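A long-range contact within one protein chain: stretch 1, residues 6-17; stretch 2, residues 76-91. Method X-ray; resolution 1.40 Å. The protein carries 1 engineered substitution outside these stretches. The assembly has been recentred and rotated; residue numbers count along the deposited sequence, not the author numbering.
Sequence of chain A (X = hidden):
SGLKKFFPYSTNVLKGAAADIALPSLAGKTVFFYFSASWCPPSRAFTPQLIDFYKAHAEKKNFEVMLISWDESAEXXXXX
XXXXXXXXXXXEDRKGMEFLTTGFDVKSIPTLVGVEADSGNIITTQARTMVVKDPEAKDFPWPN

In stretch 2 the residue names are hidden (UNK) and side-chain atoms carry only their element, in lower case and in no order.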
# COMPACT_ATOMS: atom_id res chain seq x y z
N PHE A 6 -3.73 12.40 3.29
CA PHE A 6 -3.59 11.01 3.76
C PHE A 6 -2.30 10.76 4.58
O PHE A 6 -2.12 9.66 5.12
CB PHE A 6 -3.67 10.05 2.57
CG PHE A 6 -4.97 10.05 1.84
CD1 PHE A 6 -6.18 9.93 2.50
CD2 PHE A 6 -5.01 10.18 0.46
CE1 PHE A 6 -7.41 9.94 1.84
CE2 PHE A 6 -6.23 10.18 -0.21
CZ PHE A 6 -7.42 10.06 0.47
N PHE A 7 -1.39 11.73 4.72
CA PHE A 7 -0.19 11.64 5.52
C PHE A 7 -0.13 12.74 6.60
O PHE A 7 0.85 13.48 6.55
CB PHE A 7 0.99 11.58 4.59
CG PHE A 7 0.97 10.34 3.75
CD1 PHE A 7 1.52 9.18 4.24
CD2 PHE A 7 0.40 10.31 2.48
CE1 PHE A 7 1.52 8.03 3.50
CE2 PHE A 7 0.39 9.17 1.73
CZ PHE A 7 0.95 8.02 2.23
N PRO A 8 -1.05 12.87 7.52
CA PRO A 8 -0.93 13.93 8.53
C PRO A 8 0.30 13.87 9.43
O PRO A 8 0.70 14.94 9.91
CB PRO A 8 -2.16 13.71 9.36
CG PRO A 8 -2.56 12.29 9.15
CD PRO A 8 -2.28 12.07 7.69
N TYR A 9 0.91 12.72 9.68
CA TYR A 9 1.97 12.62 10.67
C TYR A 9 3.29 12.16 10.07
O TYR A 9 4.30 12.25 10.76
CB TYR A 9 1.58 11.69 11.81
CG TYR A 9 0.26 12.08 12.38
CD1 TYR A 9 0.16 13.24 13.15
CD2 TYR A 9 -0.87 11.34 12.15
CE1 TYR A 9 -1.04 13.63 13.67
CE2 TYR A 9 -2.10 11.71 12.66
CZ TYR A 9 -2.16 12.87 13.42
OH TYR A 9 -3.40 13.20 13.91
N SER A 10 3.36 11.67 8.84
CA SER A 10 4.63 11.30 8.23
C SER A 10 4.94 12.15 6.99
O SER A 10 4.12 12.19 6.07
CB SER A 10 4.57 9.82 7.80
OG SER A 10 4.64 8.94 8.92
N THR A 11 6.11 12.77 7.02
CA THR A 11 6.47 13.42 5.77
C THR A 11 7.33 12.51 4.89
O THR A 11 7.37 12.71 3.69
CB THR A 11 7.12 14.77 5.98
OG1 THR A 11 8.30 14.41 6.65
CG2 THR A 11 6.55 15.53 7.12
N ASN A 12 8.00 11.52 5.45
CA ASN A 12 8.78 10.54 4.70
C ASN A 12 8.18 9.16 4.88
O ASN A 12 7.61 8.82 5.89
CB ASN A 12 10.26 10.48 5.13
CG ASN A 12 11.03 11.71 4.71
OD1 ASN A 12 11.56 12.40 5.57
ND2 ASN A 12 11.11 12.00 3.40
N VAL A 13 8.33 8.34 3.86
CA VAL A 13 7.97 6.93 3.88
C VAL A 13 9.20 6.08 3.65
O VAL A 13 10.27 6.56 3.24
CB VAL A 13 6.83 6.62 2.91
CG1 VAL A 13 5.59 7.42 3.28
CG2 VAL A 13 7.23 6.96 1.51
N LEU A 14 9.07 4.79 3.93
CA LEU A 14 10.20 3.86 3.83
C LEU A 14 10.31 3.22 2.46
O LEU A 14 9.31 3.05 1.76
CB LEU A 14 9.96 2.68 4.79
CG LEU A 14 9.67 3.01 6.25
CD1 LEU A 14 9.65 1.71 7.04
CD2 LEU A 14 10.61 4.00 6.91
N LYS A 15 11.54 2.88 2.09
CA LYS A 15 11.84 2.00 0.96
C LYS A 15 13.06 1.19 1.40
O LYS A 15 14.13 1.75 1.64
CB LYS A 15 12.24 2.75 -0.32
CG LYS A 15 12.41 1.80 -1.48
CD LYS A 15 12.53 2.59 -2.77
CE LYS A 15 12.69 1.57 -3.89
NZ LYS A 15 11.93 0.30 -3.76
N GLY A 16 12.93 -0.12 1.50
CA GLY A 16 14.06 -0.94 1.95
C GLY A 16 14.47 -0.53 3.35
O GLY A 16 13.66 -0.52 4.28
N ALA A 17 15.75 -0.18 3.48
CA ALA A 17 16.34 0.26 4.73
C ALA A 17 16.33 1.77 4.91
O ALA A 17 16.75 2.21 5.96
CB ALA A 17 17.77 -0.31 4.89
N UNK A 76 7.89 -7.34 14.45
CA UNK A 76 7.10 -8.05 13.44
C UNK A 76 7.00 -7.20 12.19
O UNK A 76 7.12 -7.70 11.08
o UNK A 76 4.84 -9.46 15.93
o UNK A 76 6.65 -10.28 15.05
c UNK A 76 5.73 -9.46 15.06
c UNK A 76 5.70 -8.39 13.98
N UNK A 77 6.76 -5.90 12.34
CA UNK A 77 6.78 -5.02 11.18
C UNK A 77 8.08 -5.09 10.40
O UNK A 77 8.10 -5.23 9.17
c UNK A 77 6.68 -2.56 10.47
c UNK A 77 5.58 -2.18 9.70
c UNK A 77 7.90 -1.97 10.19
c UNK A 77 8.06 -1.03 9.18
c UNK A 77 6.95 -0.67 8.42
c UNK A 77 5.72 -1.24 8.70
c UNK A 77 6.57 -3.57 11.60
N UNK A 78 9.19 -4.97 11.13
CA UNK A 78 10.49 -4.98 10.48
C UNK A 78 10.69 -6.23 9.64
O UNK A 78 11.09 -6.13 8.49
c UNK A 78 15.50 -4.70 11.38
c UNK A 78 11.58 -4.91 11.55
n UNK A 78 16.61 -4.56 12.38
c UNK A 78 12.97 -4.70 10.97
c UNK A 78 14.09 -4.53 12.01
N UNK A 79 10.41 -7.40 10.21
CA UNK A 79 10.59 -8.65 9.49
C UNK A 79 9.64 -8.83 8.31
O UNK A 79 10.03 -9.36 7.27
c UNK A 79 11.47 -9.90 11.56
o UNK A 79 11.22 -10.58 12.58
c UNK A 79 10.41 -9.83 10.46
o UNK A 79 12.54 -9.28 11.42
N UNK A 80 8.39 -8.39 8.44
CA UNK A 80 7.40 -8.57 7.40
C UNK A 80 7.67 -7.58 6.27
O UNK A 80 7.66 -7.97 5.11
c UNK A 80 4.84 -8.63 7.17
o UNK A 80 1.56 -9.58 4.76
c UNK A 80 3.72 -10.07 5.56
c UNK A 80 4.81 -9.76 6.36
c UNK A 80 3.73 -7.81 7.17
c UNK A 80 2.63 -8.11 6.37
c UNK A 80 2.64 -9.25 5.56
c UNK A 80 6.04 -8.31 8.05
N UNK A 81 7.90 -6.31 6.59
CA UNK A 81 8.19 -5.32 5.56
C UNK A 81 9.48 -5.65 4.83
O UNK A 81 9.56 -5.40 3.64
c UNK A 81 8.21 -3.91 6.15
o UNK A 81 9.71 -0.02 2.26
c UNK A 81 9.99 -1.04 4.37
c UNK A 81 8.57 -2.87 5.11
c UNK A 81 9.32 -0.96 3.17
c UNK A 81 9.61 -1.98 5.31
c UNK A 81 8.28 -1.83 2.95
c UNK A 81 7.90 -2.78 3.89
N UNK A 82 10.48 -6.21 5.50
CA UNK A 82 11.71 -6.62 4.81
C UNK A 82 11.47 -7.62 3.69
O UNK A 82 12.33 -7.71 2.79
c UNK A 82 12.70 -7.22 5.82
N UNK A 83 10.35 -8.35 3.65
CA UNK A 83 10.01 -9.27 2.56
C UNK A 83 9.47 -8.54 1.34
O UNK A 83 9.28 -9.17 0.31
c UNK A 83 9.40 -11.09 4.21
n UNK A 83 7.86 -13.90 6.42
c UNK A 83 8.95 -10.28 3.00
c UNK A 83 8.38 -12.07 4.79
c UNK A 83 8.93 -12.95 5.94
N UNK A 84 9.19 -7.25 1.43
CA UNK A 84 8.46 -6.52 0.39
C UNK A 84 9.32 -5.54 -0.36
O UNK A 84 10.23 -4.94 0.24
c UNK A 84 4.34 -6.93 3.65
s UNK A 84 5.17 -5.64 2.80
c UNK A 84 6.36 -6.62 1.83
c UNK A 84 7.32 -5.75 1.06
N UNK A 85 9.07 -5.35 -1.66
CA UNK A 85 9.87 -4.47 -2.50
C UNK A 85 9.42 -3.03 -2.60
O UNK A 85 10.09 -2.24 -3.27
c UNK A 85 8.05 -6.07 -2.43
c UNK A 85 8.33 -5.64 -3.82
c UNK A 85 9.77 -5.19 -3.85
N UNK A 86 8.29 -2.69 -1.95
CA UNK A 86 7.62 -1.41 -2.15
C UNK A 86 7.80 -0.47 -0.97
O UNK A 86 8.77 -0.62 -0.24
c UNK A 86 4.39 -4.45 -0.80
c UNK A 86 5.25 -2.48 -0.27
c UNK A 86 4.85 -4.58 -3.18
c UNK A 86 3.78 -5.71 -0.81
n UNK A 86 4.60 -3.57 0.23
c UNK A 86 6.16 -1.66 -2.53
c UNK A 86 4.94 -3.87 -1.97
c UNK A 86 5.48 -2.61 -1.62
c UNK A 86 4.23 -5.80 -3.18
c UNK A 86 3.73 -6.37 -2.03
N UNK A 87 6.93 0.50 -0.75
CA UNK A 87 7.06 1.51 0.28
C UNK A 87 6.30 1.09 1.54
O UNK A 87 5.49 0.16 1.51
c UNK A 87 6.51 2.84 -0.22
c UNK A 87 6.60 4.74 -1.85
c UNK A 87 8.69 3.35 -1.48
c UNK A 87 7.13 3.36 -1.52
N UNK A 88 6.54 1.80 2.63
CA UNK A 88 5.73 1.61 3.81
C UNK A 88 5.56 2.90 4.56
O UNK A 88 6.44 3.75 4.64
c UNK A 88 6.32 0.56 4.75
N UNK A 89 4.39 3.06 5.15
CA UNK A 89 4.17 4.09 6.17
C UNK A 89 5.00 3.63 7.38
O UNK A 89 4.86 2.48 7.79
c UNK A 89 2.67 4.18 6.54
c UNK A 89 2.54 6.64 6.98
c UNK A 89 0.97 5.09 8.11
c UNK A 89 2.40 5.27 7.59
N UNK A 90 5.88 4.46 7.95
CA UNK A 90 6.71 4.01 9.07
C UNK A 90 5.89 3.45 10.22
O UNK A 90 4.86 4.02 10.59
c UNK A 90 6.20 5.85 7.58
c UNK A 90 7.47 5.29 9.43
c UNK A 90 7.61 5.99 8.12
N UNK A 91 6.35 2.36 10.82
CA UNK A 91 5.61 1.74 11.90
C UNK A 91 5.32 2.66 13.06
O UNK A 91 4.22 2.62 13.64
c UNK A 91 5.78 -0.14 14.76
c UNK A 91 5.06 -0.82 15.74
c UNK A 91 6.30 0.48 12.40
c UNK A 91 5.49 -0.29 13.42
c UNK A 91 3.75 -1.80 14.01
c UNK A 91 4.06 -1.62 15.31
c UNK A 91 4.45 -1.13 13.07
O HOH W 1 11.21 -2.03 0.06

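Position 76 carries two carbons, the second bearing two oxygens, the short carboxylate of Asp 76; it lies out of reach of stretch 1. Position 77 has one carbon leading to a six-carbon ring with no heteroatom, which gives Phe 77. Its ring meets Leu 14 edge-on, CE2 of Phe 77 lying 3.8 Å from CD1 of Leu 14.

Position 78, four carbons in a row ending in nitrogen, is Lys 78, and position 79, again two carbons with a terminal oxygen pair, is Asp 79. At position 80 a six-carbon ring bears one oxygen: Tyr 80, whose side chain is out of reach of stretch 1. Position 81 repeats that pattern but points toward stretch 1, its oxygen beside the backbone of residues 14 to 16; it is Tyr 81. Gly 16 N donates a weak hydrogen bond to Tyr 81 OH (3.3 Å, 127°), and CE2 of Tyr 81 packs 3.7 Å from CB of Leu 14.

A single carbon at position 82 identifies Ala 82. Position 83, a four-carbon chain with terminal nitrogen, is Lys 83; position 84, an unbranched chain of two carbons, sulfur and carbon, is Met 84. Neither side chain reaches stretch 1. At position 85 three carbons close onto the backbone nitrogen, hence Pro 85. Fused five- and six-membered rings with one nitrogen make position 86 Trp 86; its CA-to-CB bond points away, but its backbone O accepts a 2.7 Å hydrogen bond from Tyr 81 OH.

Position 87 has four carbons forked at the second, so Leu 87; CD2 lies 3.8 Å from CB of Lys 15 and CD1 4.1 Å from CG2 of Val 13. Position 88, one carbon, is Ala 88, its CB 4.2 Å from CD1 of Leu 14. Position 89 shows the same fork as 87: Leu 89, whose CD1 approaches CD1 of Phe 7 at 3.9 Å. Another ring closed onto nitrogen makes position 90 Pro 90, with CG 3.8 Å from CD2 of Leu 14. Position 91, a plain six-carbon ring on one carbon, is Phe 91, without contact.

The contact rests on an antiparallel pairing of Leu 14 with Ala 88: Leu 14 N donates to Ala 88 O (2.9 Å, 176°), and Ala 88 N to Leu 14 O (3.2 Å, 146°). Around this pair, the Leu 14 side chain packs against Phe 77, Tyr 81, Ala 88 and Pro 90. The O atom of water 1 accepts from Gly 16 N (2.9 Å) and lies within hydrogen-bonding reach of Trp 86 O (2.8 Å) and Met 84 O (3.1 Å), linking the stretches.

Stretch 2 (76-91) DFKDYYAKMPWLALPF
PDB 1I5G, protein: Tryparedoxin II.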